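Local coordinates for glycoside hydrolase family protein (Novosphingobium sp. PP1Y, PDB 6Q2F), which hydrolyses alpha-L-rhamnosidic bonds as an alpha-L-rhamnosidase of the glycoside hydrolases, probably releasing rhamnose from rhamnosylated compounds, at residues Leu523-Asp527 against Asn830-Glu835; Ala510-Met516 against Tyr553-Leu557; Glu982-Leu988 against Pro1135-Glu1140; Val1062-Val1067 against Ile1079-Arg1084. All coordinates share one frame. Numbering follows the deposited sequence.

Overall arrangement
The four contacts form two groups far apart in the chain. Contacts 1 and 2, with centres about 16 Å apart, both draw on helix 516-524; helix 543-575, which supplies residues 553-557 of contact 2, also borders contact 1. They touch where Arg524 NH1 lies 3.0 Å from Thr556 OG1, a probable hydrogen bond. Segment 510-516 follows closely after the sodium ligands Asp503 and Ser504, and helix 543-575 leads toward Glu583, another ligand, yet no contact contains a ligand itself. Contacts 3 and 4, with centres about 15 Å apart, belong to the C-terminal beta-sandwich, where both border Phe1035. Centres of the two groups are about 67 to 76 Å apart.

Contact 1 (Leu523-Asp527 against Asn830-Glu835); sequences LRGYD and NTSAQE
Tyr526 lays one face of its ring against the aliphatic part of Gln834, a CH-pi contact with Gln834 CG 3.7 Å from the ring centroid and 21° off the normal. The tyrosine follows a glycine-terminated helix end: Leu523 and Arg524 close helix 516-524, and Gly525 turns the chain at phi/psi 84/9. Glycine suits this place because a CB would press on the preceding carbonyl and clash with Glu835 OE2. The chain is then extended at Tyr526 (-149/164, chi1 p), whose CA-to-CB bond points toward the short helix 831-834. Nearest CA pairs are Arg524-Thr831 at 5.8 Å and Tyr526-Gln834 at 6.4 Å. Thr831 (chi1 m) donates from OG1 to Arg524 O at 2.7 Å, taking up a carbonyl at the end of the helix. Farther along the ring, Tyr526 OH approaches Asn830 CB at 3.4 Å and is hydrogen-bonded to Asp552, while the Arg524 guanidinium pairs with Asp559, both on helix 543-575. The contact thus docks helix 831-834, from the alpha/beta region with strands 788-794 and 818-820, onto outer helices of the (beta/alpha)8 barrel. One water accepts from Arg524 NE at 3.0 Å and donates to Thr831 OG1 at 2.9 Å.

Contact 2 (Ala510-Met516 against Tyr553-Leu557); sequences ANWTPRM and YRRTL
This buried contact belongs to the outer layer of a (beta/alpha)8 barrel, where the loop after barrel strand 497-502 packs on residues 553-557 of helix 543-575. Ala510, Trp512 and Thr513 are extended, but Asn511 (-145/24) breaks the run; Thr513-Met516 form a type I beta turn, with Arg515 at the N-cap of helix 516-524. Nearest CA pairs are Asn511-Leu557 at 6.9 Å and Met516-Thr556 at 8.2 Å. Tyr553 (chi1 t, chi2 89°) donates from OH to Asn511 O at 2.7 Å, giving the buried loop carbonyl a partner; the same OH lies 3.3 Å from Trp512 CE3 at the indole edge. Met516, present as selenomethionine (t, p, t), is long and flexible enough to lay CE over the Tyr553 ring, 3.5 Å from its centroid and 16° off the normal, a CH-pi contact; SE, 4.8 Å from the centroid, adds an oblique Met-aromatic contact. CE also meets Thr556 CG2 at 3.5 Å, and SE meets Leu557 CD2 at 3.9 Å. Leu557 (m, t) sets CD1 3.8 Å from Asn511 CA. Backbone bonds from Asn511 and Trp512 to Lys151 of strand 151-160 place the loop between helix 543-575 and that antiparallel sheet.

Contact 3 (Glu982-Leu988 against Pro1135-Glu1140); sequences ERAVATL and PVRLIE
Five backbone hydrogen bonds join the two segments: Glu1140 N to Arg983 O at 2.8 Å, Val985 N to Leu1138 O at 2.8 Å, Leu1138 N to Ala986 O at 2.9 Å, Leu988 N to Val1136 O at 2.6 Å, and a weak one, Arg983 N to Glu1140 O, at 2.9 Å. They define an antiparallel pair whose axes run at 143° and approach to 4.4 Å. Arg983-Glu1140 and Ala986-Leu1138 are hydrogen-bonded pairs, Ala984-Ile1139 and Thr987-Arg1137 non-hydrogen-bonded ones. Between Ala984 and Ala986 the register slips by one residue at a classic beta bulge, where Val985 (-108/-36) and Ala986 (-162/156) both face Leu1138. Past the strand end, a water links Leu988 O and Val1136 N, each at 2.8 Å.

Leu988 (m, t) and Leu1138 (m, p) meet at CD1-CD1 3.9 Å, on the face shared with Ala986, and both touch Phe1035 of the other sheet; leucine suits this inward position. Small Ala986 leaves space beside Leu1138, while Glu1140, at the end of the same face, pairs with Arg1045. On the reverse face Glu982 CG packs on Ile1139 CG2 at 3.6 Å. Strand 983-987 is the edge of a four-stranded sandwich sheet, and strand 1131-1140 continues the pairing inward to strand 1047-1055.

Contact 4 (Val1062-Val1067 against Ile1079-Arg1084); sequences VNGVDV and IGKAVR
Val1062-Val1065 form a type I' beta turn, the tight two-residue connection of a beta-hairpin in the galactose-binding-like beta-sandwich. Val1062 N bonds to Val1065 O at 2.8 Å and Val1065 N to Val1062 O at 2.9 Å. Asn1063 (47/48) and Gly1064 (75/-2) occupy the corner, both with positive phi, a conformation that asparagine tolerates better than most residues and glycine adopts readily. The hairpin joins strands 1057-1062 and 1065-1070. Facing it, 1080-1082 have helical backbone angles without forming a regular helix, with Ile1079 O accepting from Ala1082 N at 2.8 Å and Val1083 N at 3.3 Å, before the chain extends at Val1083 and Arg1084. Nearest CA pairs are Val1062-Ala1082 at 6.0 Å and Val1067-Ile1079 at 6.2 Å.

Ala1082 is the hub of the apolar packing. Its small CB lies 3.6 Å from Val1067 CG1, 4.0 Å from Val1062 CB and 4.2 Å from Val1065 CB, a close approach that a methyl group allows. Ile1079 CG2 meets Val1062 CG2 at 4.1 Å and Val1067 CG2 at 4.0 Å, while Val1062 CG1 meets Val1083 CG1 at 3.9 Å. Val1062, Ile1079 and Val1083 all reach Phe1035 of strand 1028-1037, joining this packing to the sandwich core. Asn1063 (chi1 m) also bonds to Asn1088 and Thr1089 of strand 1086-1095, and its ND2 donates to Ala1082 O at 2.9 Å.

Contact 1 (Leu523-Asp527 against Asn830-Glu835)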
# COMPACT_ATOMS: atom_id res chain seq x y z
N LEU A 523 16.42 -14.51 -17.31
CA LEU A 523 15.88 -14.67 -15.96
C LEU A 523 15.28 -16.04 -15.71
O LEU A 523 15.32 -16.51 -14.57
CB LEU A 523 14.82 -13.59 -15.68
CG LEU A 523 15.29 -12.14 -15.49
CD1 LEU A 523 14.15 -11.12 -15.72
CD2 LEU A 523 15.85 -11.96 -14.08
N ARG A 524 14.69 -16.67 -16.72
CA ARG A 524 14.05 -17.97 -16.53
C ARG A 524 14.88 -19.13 -17.05
O ARG A 524 14.57 -20.29 -16.73
CB ARG A 524 12.68 -18.00 -17.22
CG ARG A 524 11.79 -16.77 -16.91
CD ARG A 524 11.05 -16.94 -15.60
NE ARG A 524 11.89 -16.70 -14.43
CZ ARG A 524 12.04 -15.49 -13.87
NH1 ARG A 524 11.43 -14.44 -14.41
NH2 ARG A 524 12.80 -15.34 -12.78
N GLY A 525 15.89 -18.87 -17.87
CA GLY A 525 16.78 -19.92 -18.33
C GLY A 525 16.33 -20.71 -19.53
O GLY A 525 16.96 -21.73 -19.83
N TYR A 526 15.26 -20.31 -20.22
CA TYR A 526 14.86 -21.01 -21.44
C TYR A 526 14.20 -20.03 -22.40
O TYR A 526 13.80 -18.93 -22.02
CB TYR A 526 13.92 -22.20 -21.16
CG TYR A 526 12.54 -21.88 -20.57
CD1 TYR A 526 12.38 -21.62 -19.21
CD2 TYR A 526 11.39 -21.87 -21.37
CE1 TYR A 526 11.12 -21.34 -18.66
CE2 TYR A 526 10.12 -21.60 -20.83
CZ TYR A 526 10.00 -21.34 -19.48
OH TYR A 526 8.74 -21.07 -18.95
N ASP A 527 14.10 -20.46 -23.66
CA ASP A 527 13.58 -19.64 -24.75
C ASP A 527 12.06 -19.57 -24.70
O ASP A 527 11.37 -20.59 -24.77
CB ASP A 527 14.06 -20.26 -26.07
CG ASP A 527 13.79 -19.36 -27.28
OD1 ASP A 527 13.08 -18.34 -27.15
OD2 ASP A 527 14.30 -19.70 -28.37
N ASN A 830 8.61 -23.59 -15.25
CA ASN A 830 9.18 -24.53 -16.22
C ASN A 830 10.70 -24.55 -16.20
O ASN A 830 11.30 -25.35 -16.93
CB ASN A 830 8.74 -24.18 -17.64
CG ASN A 830 7.38 -24.73 -17.99
OD1 ASN A 830 6.95 -25.73 -17.44
ND2 ASN A 830 6.71 -24.07 -18.94
N THR A 831 11.33 -23.67 -15.42
CA THR A 831 12.78 -23.53 -15.48
C THR A 831 13.49 -24.86 -15.23
O THR A 831 14.36 -25.28 -16.01
CB THR A 831 13.24 -22.46 -14.48
OG1 THR A 831 12.81 -21.18 -14.94
CG2 THR A 831 14.79 -22.46 -14.33
N SER A 832 13.11 -25.56 -14.16
CA SER A 832 13.81 -26.80 -13.84
C SER A 832 13.54 -27.89 -14.87
O SER A 832 14.46 -28.65 -15.20
CB SER A 832 13.45 -27.26 -12.42
OG SER A 832 12.05 -27.40 -12.24
N ALA A 833 12.33 -27.97 -15.42
CA ALA A 833 12.09 -28.96 -16.48
C ALA A 833 12.89 -28.61 -17.73
O ALA A 833 13.49 -29.49 -18.36
CB ALA A 833 10.60 -29.06 -16.80
N GLN A 834 12.93 -27.32 -18.10
CA GLN A 834 13.64 -26.91 -19.31
C GLN A 834 15.15 -27.09 -19.18
O GLN A 834 15.82 -27.37 -20.17
CB GLN A 834 13.32 -25.45 -19.64
CG GLN A 834 11.89 -25.23 -20.09
CD GLN A 834 11.64 -25.79 -21.48
OE1 GLN A 834 12.41 -25.54 -22.40
NE2 GLN A 834 10.57 -26.56 -21.64
N GLU A 835 15.69 -26.91 -17.98
CA GLU A 835 17.12 -27.07 -17.76
C GLU A 835 17.50 -28.50 -17.41
O GLU A 835 18.68 -28.77 -17.19
CB GLU A 835 17.60 -26.11 -16.65
CG GLU A 835 17.31 -24.64 -16.97
CD GLU A 835 17.93 -23.66 -15.98
OE1 GLU A 835 17.96 -23.95 -14.77
OE2 GLU A 835 18.40 -22.59 -16.43
O HOH W 1 12.52 -19.19 -12.86
O HOH W 2 16.97 -24.34 -20.90
O HOH W 3 19.70 -21.90 -18.70
O HOH W 4 11.88 -23.36 -24.86

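Contact 2 (Ala510-Met516 against Tyr553-Leu557)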
# COMPACT_ATOMS: atom_id res chain seq x y z
N ALA A 510 0.19 -3.95 -18.46
CA ALA A 510 1.11 -4.06 -19.58
C ALA A 510 1.84 -5.40 -19.53
O ALA A 510 2.17 -5.90 -18.45
CB ALA A 510 2.12 -2.91 -19.56
N ASN A 511 2.08 -6.00 -20.70
CA ASN A 511 2.69 -7.32 -20.69
C ASN A 511 3.64 -7.53 -21.86
O ASN A 511 3.86 -8.68 -22.28
CB ASN A 511 1.62 -8.43 -20.70
CG ASN A 511 0.87 -8.51 -22.03
OD1 ASN A 511 1.05 -7.70 -22.93
ND2 ASN A 511 0.01 -9.52 -22.14
N TRP A 512 4.19 -6.45 -22.42
CA TRP A 512 5.24 -6.59 -23.43
C TRP A 512 6.25 -5.47 -23.25
O TRP A 512 5.92 -4.35 -22.84
CB TRP A 512 4.70 -6.57 -24.88
CG TRP A 512 5.83 -6.68 -25.86
CD1 TRP A 512 6.38 -5.68 -26.58
CD2 TRP A 512 6.60 -7.86 -26.15
NE1 TRP A 512 7.43 -6.15 -27.33
CE2 TRP A 512 7.59 -7.49 -27.08
CE3 TRP A 512 6.53 -9.19 -25.73
CZ2 TRP A 512 8.50 -8.40 -27.60
CZ3 TRP A 512 7.45 -10.10 -26.23
CH2 TRP A 512 8.42 -9.70 -27.17
N THR A 513 7.49 -5.78 -23.58
CA THR A 513 8.54 -4.78 -23.64
C THR A 513 9.54 -5.29 -24.66
O THR A 513 9.69 -6.51 -24.80
CB THR A 513 9.16 -4.52 -22.25
OG1 THR A 513 9.92 -3.30 -22.25
CG2 THR A 513 10.05 -5.68 -21.80
N PRO A 514 10.21 -4.41 -25.40
CA PRO A 514 10.94 -4.88 -26.60
C PRO A 514 12.03 -5.92 -26.33
O PRO A 514 12.23 -6.82 -27.16
CB PRO A 514 11.51 -3.58 -27.18
CG PRO A 514 10.48 -2.54 -26.79
CD PRO A 514 10.10 -2.94 -25.35
N ARG A 515 12.73 -5.85 -25.19
CA ARG A 515 13.77 -6.82 -24.86
C ARG A 515 13.22 -8.06 -24.18
O ARG A 515 14.02 -8.88 -23.71
CB ARG A 515 14.83 -6.17 -23.97
CG ARG A 515 15.55 -4.96 -24.60
CD ARG A 515 16.57 -4.39 -23.63
NE ARG A 515 17.40 -3.34 -24.24
CZ ARG A 515 18.72 -3.40 -24.37
NH1 ARG A 515 19.38 -4.46 -23.92
NH2 ARG A 515 19.38 -2.40 -24.93
N MSE A 516 11.91 -8.23 -24.12
CA MSE A 516 11.28 -9.31 -23.35
C MSE A 516 11.87 -10.72 -23.59
O MSE A 516 12.09 -11.47 -22.63
CB MSE A 516 9.79 -9.35 -23.65
CG MSE A 516 9.03 -10.33 -22.80
SE MSE A 516 8.98 -9.73 -20.96
CE MSE A 516 8.23 -11.32 -20.19
N TYR A 553 6.28 -16.13 -17.49
CA TYR A 553 6.16 -14.87 -18.21
C TYR A 553 5.75 -13.75 -17.26
O TYR A 553 6.37 -12.68 -17.24
CB TYR A 553 5.18 -15.02 -19.37
CG TYR A 553 5.23 -13.89 -20.36
CD1 TYR A 553 6.09 -13.93 -21.44
CD2 TYR A 553 4.41 -12.77 -20.21
CE1 TYR A 553 6.14 -12.90 -22.36
CE2 TYR A 553 4.45 -11.73 -21.11
CZ TYR A 553 5.32 -11.80 -22.19
OH TYR A 553 5.37 -10.78 -23.11
N ARG A 554 4.72 -14.00 -16.44
CA ARG A 554 4.32 -13.01 -15.44
C ARG A 554 5.47 -12.71 -14.50
O ARG A 554 5.66 -11.56 -14.10
CB ARG A 554 3.10 -13.52 -14.66
CG ARG A 554 1.82 -13.61 -15.51
CD ARG A 554 0.59 -13.79 -14.62
NE ARG A 554 0.79 -14.92 -13.71
CZ ARG A 554 0.59 -16.19 -14.04
NH1 ARG A 554 0.16 -16.51 -15.26
NH2 ARG A 554 0.79 -17.14 -13.15
N ARG A 555 6.26 -13.73 -14.17
CA ARG A 555 7.35 -13.51 -13.22
C ARG A 555 8.44 -12.64 -13.84
O ARG A 555 9.07 -11.82 -13.15
CB ARG A 555 7.92 -14.84 -12.75
CG ARG A 555 9.07 -14.69 -11.77
CD ARG A 555 9.25 -15.95 -10.95
NE ARG A 555 10.38 -15.84 -10.03
CZ ARG A 555 10.62 -16.69 -9.04
NH1 ARG A 555 9.79 -17.71 -8.84
NH2 ARG A 555 11.66 -16.51 -8.25
N THR A 556 8.67 -12.79 -15.13
CA THR A 556 9.65 -11.93 -15.78
C THR A 556 9.21 -10.48 -15.77
O THR A 556 10.02 -9.57 -15.56
CB THR A 556 9.89 -12.43 -17.20
OG1 THR A 556 10.38 -13.79 -17.15
CG2 THR A 556 10.91 -11.56 -17.92
N LEU A 557 7.92 -10.24 -16.00
CA LEU A 557 7.42 -8.87 -15.94
C LEU A 557 7.61 -8.29 -14.54
O LEU A 557 8.07 -7.16 -14.38
CB LEU A 557 5.94 -8.83 -16.35
CG LEU A 557 5.56 -9.28 -17.76
CD1 LEU A 557 4.05 -9.44 -17.90
CD2 LEU A 557 6.07 -8.26 -18.78

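Contact 3 (Glu982-Leu988 against Pro1135-Glu1140)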
# COMPACT_ATOMS: atom_id res chain seq x y z
N GLU A 982 -2.85 8.00 44.79
CA GLU A 982 -3.43 9.23 44.26
C GLU A 982 -4.32 9.85 45.33
O GLU A 982 -4.99 9.14 46.08
CB GLU A 982 -4.26 8.96 43.01
CG GLU A 982 -3.73 9.55 41.74
CD GLU A 982 -4.69 9.38 40.58
OE1 GLU A 982 -5.84 9.87 40.66
OE2 GLU A 982 -4.30 8.73 39.58
N ARG A 983 -4.34 11.17 45.38
CA ARG A 983 -5.21 11.85 46.33
C ARG A 983 -5.67 13.17 45.74
O ARG A 983 -4.85 14.06 45.50
CB ARG A 983 -4.51 12.07 47.67
CG ARG A 983 -5.33 12.90 48.64
CD ARG A 983 -4.82 12.81 50.07
NE ARG A 983 -5.21 13.98 50.84
CZ ARG A 983 -6.38 14.13 51.47
NH1 ARG A 983 -7.30 13.17 51.41
NH2 ARG A 983 -6.64 15.24 52.15
N ALA A 984 -6.98 13.28 45.49
CA ALA A 984 -7.57 14.56 45.12
C ALA A 984 -7.38 15.56 46.25
O ALA A 984 -7.66 15.27 47.41
CB ALA A 984 -9.05 14.39 44.78
N VAL A 985 -6.87 16.74 45.89
CA VAL A 985 -6.56 17.79 46.85
C VAL A 985 -7.55 18.94 46.76
O VAL A 985 -7.92 19.53 47.77
CB VAL A 985 -5.11 18.28 46.62
CG1 VAL A 985 -4.76 19.46 47.52
CG2 VAL A 985 -4.13 17.12 46.85
N ALA A 986 -8.02 19.24 45.54
CA ALA A 986 -9.04 20.24 45.32
C ALA A 986 -9.64 20.02 43.94
O ALA A 986 -9.02 19.42 43.06
CB ALA A 986 -8.48 21.66 45.43
N THR A 987 -10.87 20.50 43.78
CA THR A 987 -11.51 20.61 42.48
C THR A 987 -11.56 22.09 42.13
O THR A 987 -12.08 22.89 42.92
CB THR A 987 -12.91 20.01 42.48
OG1 THR A 987 -12.82 18.58 42.61
CG2 THR A 987 -13.64 20.36 41.19
N LEU A 988 -11.04 22.47 40.99
CA LEU A 988 -11.08 23.86 40.61
C LEU A 988 -12.41 24.16 39.95
O LEU A 988 -12.49 24.32 38.77
CB LEU A 988 -9.95 24.21 39.69
CG LEU A 988 -8.59 23.93 40.28
CD1 LEU A 988 -7.53 24.61 39.48
CD2 LEU A 988 -8.50 24.37 41.71
N PRO A 1135 -14.31 17.75 35.20
CA PRO A 1135 -13.85 18.70 36.22
C PRO A 1135 -12.32 18.81 36.26
O PRO A 1135 -11.60 17.88 35.87
CB PRO A 1135 -14.39 18.09 37.52
CG PRO A 1135 -14.37 16.62 37.25
CD PRO A 1135 -14.65 16.44 35.77
N VAL A 1136 -11.84 19.97 36.70
CA VAL A 1136 -10.41 20.24 36.82
C VAL A 1136 -10.02 19.99 38.26
O VAL A 1136 -10.56 20.61 39.19
CB VAL A 1136 -10.08 21.68 36.40
CG1 VAL A 1136 -8.57 21.91 36.49
CG2 VAL A 1136 -10.59 21.98 34.97
N ARG A 1137 -9.06 19.08 38.47
CA ARG A 1137 -8.70 18.63 39.80
C ARG A 1137 -7.20 18.71 40.02
O ARG A 1137 -6.41 18.47 39.10
CB ARG A 1137 -9.17 17.20 40.05
CG ARG A 1137 -10.65 17.01 39.87
CD ARG A 1137 -11.02 15.59 40.23
NE ARG A 1137 -10.22 14.66 39.47
CZ ARG A 1137 -10.18 13.35 39.70
NH1 ARG A 1137 -10.93 12.84 40.67
NH2 ARG A 1137 -9.42 12.57 38.95
N LEU A 1138 -6.82 19.06 41.24
CA LEU A 1138 -5.45 18.95 41.70
C LEU A 1138 -5.30 17.63 42.43
O LEU A 1138 -6.14 17.28 43.27
CB LEU A 1138 -5.08 20.10 42.64
CG LEU A 1138 -4.57 21.42 42.04
CD1 LEU A 1138 -5.30 21.75 40.78
CD2 LEU A 1138 -4.74 22.54 43.04
N ILE A 1139 -4.24 16.89 42.11
CA ILE A 1139 -4.04 15.54 42.61
C ILE A 1139 -2.61 15.38 43.09
O ILE A 1139 -1.66 15.64 42.34
CB ILE A 1139 -4.36 14.50 41.52
CG1 ILE A 1139 -5.83 14.58 41.08
CG2 ILE A 1139 -4.04 13.10 42.02
CD1 ILE A 1139 -6.11 13.70 39.86
N GLU A 1140 -2.45 14.90 44.31
CA GLU A 1140 -1.14 14.66 44.88
C GLU A 1140 -0.81 13.18 44.94
O GLU A 1140 -1.67 12.35 45.10
CB GLU A 1140 -1.07 15.22 46.29
CG GLU A 1140 -0.85 16.72 46.34
CD GLU A 1140 -0.61 17.28 47.73
OE1 GLU A 1140 -1.52 17.96 48.25
OE2 GLU A 1140 0.48 17.06 48.28
O HOH W 5 -13.59 21.94 37.77

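Contact 4 (Val1062-Val1067 against Ile1079-Arg1084)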
# COMPACT_ATOMS: atom_id res chain seq x y z
N VAL A 1062 1.13 27.75 34.35
CA VAL A 1062 0.97 27.96 35.78
C VAL A 1062 1.97 29.03 36.20
O VAL A 1062 3.18 28.85 36.00
CB VAL A 1062 1.17 26.66 36.57
CG1 VAL A 1062 1.13 26.92 38.08
CG2 VAL A 1062 0.11 25.64 36.17
N ASN A 1063 1.48 30.13 36.76
CA ASN A 1063 2.30 31.31 37.04
C ASN A 1063 3.16 31.67 35.83
O ASN A 1063 4.38 31.86 35.94
CB ASN A 1063 3.17 31.11 38.28
CG ASN A 1063 2.38 30.65 39.48
OD1 ASN A 1063 1.39 31.28 39.85
ND2 ASN A 1063 2.80 29.53 40.08
N GLY A 1064 2.53 31.71 34.66
CA GLY A 1064 3.21 32.07 33.43
C GLY A 1064 4.11 31.00 32.85
O GLY A 1064 4.71 31.23 31.79
N VAL A 1065 4.26 29.86 33.50
CA VAL A 1065 5.16 28.81 33.06
C VAL A 1065 4.36 27.76 32.31
O VAL A 1065 3.40 27.20 32.85
CB VAL A 1065 5.92 28.18 34.24
CG1 VAL A 1065 6.80 27.06 33.74
CG2 VAL A 1065 6.76 29.22 34.96
N ASP A 1066 4.79 27.46 31.09
CA ASP A 1066 4.18 26.41 30.28
C ASP A 1066 4.54 25.05 30.87
O ASP A 1066 5.70 24.63 30.81
CB ASP A 1066 4.67 26.52 28.85
CG ASP A 1066 4.11 25.43 27.94
OD1 ASP A 1066 3.21 24.68 28.36
OD2 ASP A 1066 4.55 25.35 26.79
N VAL A 1067 3.54 24.34 31.40
CA VAL A 1067 3.79 23.03 31.99
C VAL A 1067 3.49 21.90 31.01
O VAL A 1067 3.51 20.73 31.40
CB VAL A 1067 3.00 22.86 33.29
CG1 VAL A 1067 3.44 23.93 34.26
CG2 VAL A 1067 1.51 23.02 33.03
N ILE A 1079 2.34 19.66 37.50
CA ILE A 1079 2.57 21.08 37.78
C ILE A 1079 3.39 21.30 39.04
O ILE A 1079 3.70 22.46 39.36
CB ILE A 1079 1.24 21.85 37.85
CG1 ILE A 1079 0.41 21.43 39.07
CG2 ILE A 1079 0.44 21.62 36.59
CD1 ILE A 1079 -0.76 22.39 39.35
N GLY A 1080 3.81 20.24 39.73
CA GLY A 1080 4.49 20.38 41.01
C GLY A 1080 5.65 21.37 41.02
O GLY A 1080 5.91 22.01 42.03
N LYS A 1081 6.35 21.51 39.89
CA LYS A 1081 7.52 22.37 39.80
C LYS A 1081 7.16 23.82 39.50
O LYS A 1081 7.95 24.72 39.82
CB LYS A 1081 8.47 21.86 38.71
CG LYS A 1081 9.23 20.59 39.15
CD LYS A 1081 10.08 20.01 38.02
CE LYS A 1081 10.78 18.73 38.46
NZ LYS A 1081 11.67 18.18 37.40
N ALA A 1082 6.00 24.06 38.90
CA ALA A 1082 5.64 25.41 38.51
C ALA A 1082 4.82 26.15 39.56
O ALA A 1082 4.69 27.37 39.46
CB ALA A 1082 4.87 25.38 37.19
N VAL A 1083 4.25 25.45 40.55
CA VAL A 1083 3.39 26.13 41.52
C VAL A 1083 4.24 26.81 42.59
O VAL A 1083 5.42 26.50 42.80
CB VAL A 1083 2.38 25.16 42.18
CG1 VAL A 1083 1.39 24.61 41.18
CG2 VAL A 1083 3.13 24.04 42.92
N ARG A 1084 3.60 27.74 43.29
CA ARG A 1084 4.20 28.44 44.41
C ARG A 1084 3.25 28.33 45.60
O ARG A 1084 2.06 28.07 45.45
CB ARG A 1084 4.44 29.91 44.08
CG ARG A 1084 3.16 30.63 43.80
CD ARG A 1084 3.36 31.94 43.04
NE ARG A 1084 4.42 32.75 43.64
CZ ARG A 1084 4.69 34.01 43.30
NH1 ARG A 1084 3.98 34.63 42.37
NH2 ARG A 1084 5.68 34.65 43.90